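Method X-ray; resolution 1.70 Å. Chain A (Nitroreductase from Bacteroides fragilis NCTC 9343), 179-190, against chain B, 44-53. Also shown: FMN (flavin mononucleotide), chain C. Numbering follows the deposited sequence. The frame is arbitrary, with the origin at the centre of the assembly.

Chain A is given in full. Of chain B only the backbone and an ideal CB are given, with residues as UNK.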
# COMPACT_ATOMS: atom_id res chain seq x y z
N LYS A 179 9.27 -6.14 17.83
CA LYS A 179 9.35 -6.30 16.37
C LYS A 179 10.78 -6.44 15.87
O LYS A 179 11.65 -5.65 16.20
CB LYS A 179 8.67 -5.15 15.60
CG LYS A 179 8.83 -5.24 14.08
CD LYS A 179 7.74 -4.50 13.32
CE LYS A 179 7.78 -4.80 11.82
NZ LYS A 179 6.67 -4.14 11.06
N THR A 180 10.98 -7.48 15.06
CA THR A 180 12.18 -7.67 14.26
C THR A 180 11.72 -8.00 12.85
O THR A 180 10.61 -8.51 12.65
CB THR A 180 13.07 -8.79 14.80
OG1 THR A 180 12.37 -10.04 14.83
CG2 THR A 180 13.56 -8.46 16.21
N VAL A 181 12.56 -7.65 11.87
CA VAL A 181 12.24 -7.96 10.47
C VAL A 181 13.19 -9.04 9.90
O VAL A 181 14.28 -9.29 10.41
CB VAL A 181 12.25 -6.70 9.55
CG1 VAL A 181 11.17 -5.69 10.02
CG2 VAL A 181 13.62 -6.09 9.52
N LYS A 182 12.70 -9.71 8.85
CA LYS A 182 13.45 -10.76 8.19
C LYS A 182 14.68 -10.19 7.48
O LYS A 182 14.57 -9.30 6.64
CB LYS A 182 12.54 -11.49 7.19
CG LYS A 182 13.21 -12.61 6.41
CD LYS A 182 13.54 -13.82 7.27
CE LYS A 182 14.29 -14.91 6.47
NZ LYS A 182 14.50 -16.18 7.27
N ALA A 183 15.85 -10.71 7.83
CA ALA A 183 17.07 -10.38 7.11
C ALA A 183 17.12 -11.19 5.82
O ALA A 183 16.92 -12.41 5.82
CB ALA A 183 18.27 -10.64 7.96
N GLY A 184 17.42 -10.50 4.72
CA GLY A 184 17.62 -11.12 3.42
C GLY A 184 16.56 -10.77 2.37
O GLY A 184 16.63 -11.28 1.23
N THR A 185 15.60 -9.93 2.73
CA THR A 185 14.60 -9.44 1.82
C THR A 185 15.19 -8.40 0.88
O THR A 185 14.60 -8.12 -0.15
CB THR A 185 13.43 -8.81 2.55
OG1 THR A 185 13.93 -7.74 3.32
CG2 THR A 185 12.72 -9.83 3.48
N ILE A 186 16.33 -7.81 1.23
CA ILE A 186 16.94 -6.74 0.42
C ILE A 186 18.14 -7.24 -0.39
O ILE A 186 19.02 -7.93 0.15
CB ILE A 186 17.36 -5.56 1.30
CG1 ILE A 186 16.14 -4.93 1.98
CG2 ILE A 186 18.16 -4.51 0.46
CD1 ILE A 186 16.47 -4.04 3.16
N THR A 187 18.15 -6.91 -1.68
CA THR A 187 19.30 -7.10 -2.58
C THR A 187 19.63 -5.69 -3.12
O THR A 187 18.73 -4.97 -3.56
CB THR A 187 18.95 -8.07 -3.75
OG1 THR A 187 18.76 -9.38 -3.24
CG2 THR A 187 20.06 -8.12 -4.86
N ILE A 188 20.90 -5.30 -3.05
CA ILE A 188 21.36 -4.07 -3.68
C ILE A 188 22.33 -4.42 -4.80
O ILE A 188 23.26 -5.21 -4.63
CB ILE A 188 21.98 -3.12 -2.66
CG1 ILE A 188 20.94 -2.67 -1.64
CG2 ILE A 188 22.56 -1.89 -3.36
CD1 ILE A 188 21.54 -1.91 -0.48
N VAL A 189 22.06 -3.86 -5.97
CA VAL A 189 22.86 -4.09 -7.15
C VAL A 189 23.49 -2.77 -7.49
O VAL A 189 22.81 -1.85 -7.96
CB VAL A 189 22.00 -4.53 -8.33
CG1 VAL A 189 22.88 -4.77 -9.55
CG2 VAL A 189 21.22 -5.77 -8.00
N GLU A 190 24.80 -2.69 -7.27
CA GLU A 190 25.50 -1.42 -7.31
C GLU A 190 25.76 -0.98 -8.74
O GLU A 190 26.09 -1.81 -9.58
CB GLU A 190 26.82 -1.52 -6.58
CG GLU A 190 26.64 -1.74 -5.10
CD GLU A 190 27.94 -1.59 -4.33
OE1 GLU A 190 29.01 -1.93 -4.88
OE2 GLU A 190 27.89 -1.14 -3.17
OXT GLU A 190 25.67 0.23 -9.02
N UNK B 44 -0.27 -11.95 7.49
CA UNK B 44 0.24 -13.09 8.30
C UNK B 44 1.70 -12.94 8.73
O UNK B 44 2.35 -13.91 9.14
CB UNK B 44 0.10 -14.39 7.51
N UNK B 45 2.22 -11.71 8.66
CA UNK B 45 3.64 -11.45 8.83
C UNK B 45 4.48 -12.41 7.95
O UNK B 45 5.55 -12.84 8.34
CB UNK B 45 4.03 -11.59 10.30
N UNK B 46 4.00 -12.75 6.76
CA UNK B 46 4.79 -13.66 5.93
C UNK B 46 6.12 -13.07 5.44
O UNK B 46 7.06 -13.82 5.23
CB UNK B 46 3.96 -14.09 4.72
N UNK B 47 6.20 -11.75 5.24
CA UNK B 47 7.42 -11.12 4.71
C UNK B 47 8.03 -11.87 3.53
O UNK B 47 9.25 -12.09 3.48
CB UNK B 47 8.46 -11.01 5.82
N UNK B 48 7.18 -12.30 2.58
CA UNK B 48 7.66 -13.07 1.45
C UNK B 48 8.19 -12.16 0.33
O UNK B 48 8.74 -12.63 -0.66
CB UNK B 48 6.54 -13.97 0.92
N UNK B 49 8.01 -10.86 0.49
CA UNK B 49 8.46 -9.87 -0.49
C UNK B 49 9.98 -9.89 -0.66
O UNK B 49 10.74 -10.39 0.18
CB UNK B 49 8.00 -8.47 -0.07
N UNK B 50 10.42 -9.31 -1.78
CA UNK B 50 11.83 -9.00 -1.98
C UNK B 50 11.93 -7.60 -2.56
O UNK B 50 11.08 -7.19 -3.34
CB UNK B 50 12.50 -10.02 -2.89
N UNK B 51 12.99 -6.91 -2.17
CA UNK B 51 13.28 -5.56 -2.58
C UNK B 51 14.64 -5.57 -3.27
O UNK B 51 15.65 -5.75 -2.61
CB UNK B 51 13.26 -4.60 -1.39
N UNK B 52 14.65 -5.39 -4.59
CA UNK B 52 15.88 -5.43 -5.39
C UNK B 52 16.18 -4.00 -5.83
O UNK B 52 15.55 -3.47 -6.74
CB UNK B 52 15.74 -6.37 -6.59
N UNK B 53 17.12 -3.37 -5.13
CA UNK B 53 17.48 -1.99 -5.40
C UNK B 53 18.56 -1.96 -6.47
O UNK B 53 19.68 -2.38 -6.25
CB UNK B 53 17.95 -1.28 -4.13
N1 FMN C . -4.12 -8.40 10.97
C2 FMN C . -5.29 -8.86 11.53
O2 FMN C . -5.41 -8.95 12.76
N3 FMN C . -6.36 -9.27 10.75
C4 FMN C . -6.26 -9.23 9.41
O4 FMN C . -7.30 -9.39 8.76
C4A FMN C . -5.07 -8.75 8.83
N5 FMN C . -4.96 -8.68 7.46
C5A FMN C . -3.82 -8.18 6.86
C6 FMN C . -3.77 -8.10 5.47
C7 FMN C . -2.65 -7.57 4.83
C7M FMN C . -2.67 -7.28 3.33
C8 FMN C . -1.59 -7.08 5.61
C8M FMN C . -0.62 -6.10 5.00
C9 FMN C . -1.66 -7.17 7.01
C9A FMN C . -2.77 -7.71 7.65
N10 FMN C . -2.85 -7.83 9.04
C10 FMN C . -4.01 -8.30 9.62
C1' FMN C . -1.74 -7.32 9.93
C2' FMN C . -0.53 -8.26 9.86
O2' FMN C . -0.79 -9.45 10.60
C3' FMN C . 0.65 -7.54 10.49
O3' FMN C . 1.01 -6.48 9.63
C4' FMN C . 1.88 -8.45 10.66
O4' FMN C . 1.63 -9.45 11.63
C5' FMN C . 3.10 -7.64 11.07
O5' FMN C . 2.89 -7.03 12.33
P FMN C . 3.00 -5.43 12.55
O1P FMN C . 4.30 -4.99 11.98
O2P FMN C . 2.78 -5.13 14.05
O3P FMN C . 1.95 -4.75 11.71

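Position 44 lies beyond the reach of chain A. Its phi of 61° is positive, a setting that suits glycine or asparagine, but nothing in chain A selects a side chain. The residue is Met B44, modelled as selenomethionine.

Position 45 also has a positive phi. Its CA-to-CB bond points toward chain A, yet no chain A atom lies within 5.5 Å of the ideal CB. A long polar side chain could approach the carbonyl of Thr A180, directly or through water. The residue is His B45. Its NE2 lies 4.1 Å from Thr A180 O, and a water bridges the two atoms.

Position 46 is out of reach. It is Tyr B46.

Position 47 points toward chain A. Phi is again positive, easiest for Gly or Asn, but the backbone NH of Lys A182 is offered to this side. Glu or Gln is long enough to bring an oxygen to it; Asp or Asn would fall a little short. The residue is Glu B47. Lys A182 N donates to Glu B47 OE2 at 2.9 Å. The water at position 45 also donates to Glu B47 OE1.

Position 48 points away, so many residues would do. It is Thr B48.

Position 49 points sideways, with no chain A atom near its CB. A medium or large apolar side chain could reach back to Thr A185 CG2. Trp B49 does: the CG2 of Thr A185 meets its ring edge, 4.0 Å from CD1.

Position 50 begins a strand parallel to chain A 186-189. Thr A187 offers a hydroxyl, so a long polar side chain would suit. The residue is His B50. Its NE2 and Thr A187 OG1 form a 2.7 Å hydrogen bond; either could donate. Thr A185 O lies over one ring face.

Position 51 pairs with Ile A186, their side chains on the same sheet face. The ideal CB is 4.4 Å from Ile A186 CG1, so Leu, Ile, Val or Phe would fit. Phe B51 places CD2 3.9 Å from Ile A186 CG1, which meets the ring edge. Its backbone N donates to Thr A185 O (2.9 Å), and its O accepts from Thr A187 N (2.9 Å).

Position 52 pairs with Thr A187 on the other face. Beta-branched residues, Val, Ile or Thr, suit a strand here. In Thr B52, CG2 lies 4.1 Å from Thr A187 CG2.

Position 53 shares a face with Ile A188, so a small or apolar residue suits. In Ala B53, CB packs 4.1 Å from Ile A188 CG1. Its N donates to Thr A187 O (2.8 Å), and its O accepts from Val A189 N (2.8 Å).

Chain B, residues 44-53: MHYETWHFTA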
# COMPACT_ATOMS: atom_id res chain seq x y z
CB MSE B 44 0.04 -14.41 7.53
CG MSE B 44 -1.42 -14.72 7.24
SE MSE B 44 -2.35 -15.23 8.87
CE MSE B 44 -1.29 -16.75 9.31
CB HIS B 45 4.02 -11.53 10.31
CG HIS B 45 5.38 -11.00 10.63
ND1 HIS B 45 5.84 -9.81 10.10
CD2 HIS B 45 6.41 -11.53 11.33
CE1 HIS B 45 7.09 -9.62 10.52
NE2 HIS B 45 7.45 -10.64 11.26
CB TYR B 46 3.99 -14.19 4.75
CG TYR B 46 2.93 -15.19 5.09
CD1 TYR B 46 3.09 -16.09 6.14
CD2 TYR B 46 1.80 -15.32 4.29
CE1 TYR B 46 2.15 -17.01 6.42
CE2 TYR B 46 0.83 -16.29 4.56
CZ TYR B 46 1.01 -17.12 5.63
OH TYR B 46 0.09 -18.08 5.92
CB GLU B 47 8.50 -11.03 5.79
CG GLU B 47 8.15 -10.16 6.94
CD GLU B 47 9.22 -10.15 8.02
OE1 GLU B 47 9.34 -11.16 8.75
OE2 GLU B 47 9.91 -9.10 8.15
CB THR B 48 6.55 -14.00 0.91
OG1 THR B 48 5.33 -13.25 0.81
CG2 THR B 48 6.35 -15.17 1.84
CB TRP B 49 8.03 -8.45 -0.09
CG TRP B 49 8.18 -8.07 1.39
CD1 TRP B 49 9.20 -8.41 2.24
CD2 TRP B 49 7.27 -7.31 2.15
NE1 TRP B 49 8.97 -7.91 3.48
CE2 TRP B 49 7.78 -7.22 3.46
CE3 TRP B 49 6.06 -6.66 1.87
CZ2 TRP B 49 7.12 -6.55 4.47
CZ3 TRP B 49 5.43 -5.98 2.87
CH2 TRP B 49 5.95 -5.93 4.15
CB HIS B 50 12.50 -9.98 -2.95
CG HIS B 50 13.98 -10.08 -2.76
ND1 HIS B 50 14.55 -10.88 -1.78
CD2 HIS B 50 15.01 -9.47 -3.39
CE1 HIS B 50 15.87 -10.74 -1.82
NE2 HIS B 50 16.17 -9.88 -2.78
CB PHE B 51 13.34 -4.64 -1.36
CG PHE B 51 12.17 -4.80 -0.39
CD1 PHE B 51 10.89 -4.54 -0.79
CD2 PHE B 51 12.37 -5.25 0.92
CE1 PHE B 51 9.83 -4.66 0.10
CE2 PHE B 51 11.30 -5.38 1.82
CZ PHE B 51 10.02 -5.10 1.38
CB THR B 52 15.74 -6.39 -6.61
OG1 THR B 52 15.32 -7.67 -6.13
CG2 THR B 52 17.09 -6.57 -7.30
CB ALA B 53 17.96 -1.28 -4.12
O HOH W 1 10.24 -10.77 11.32
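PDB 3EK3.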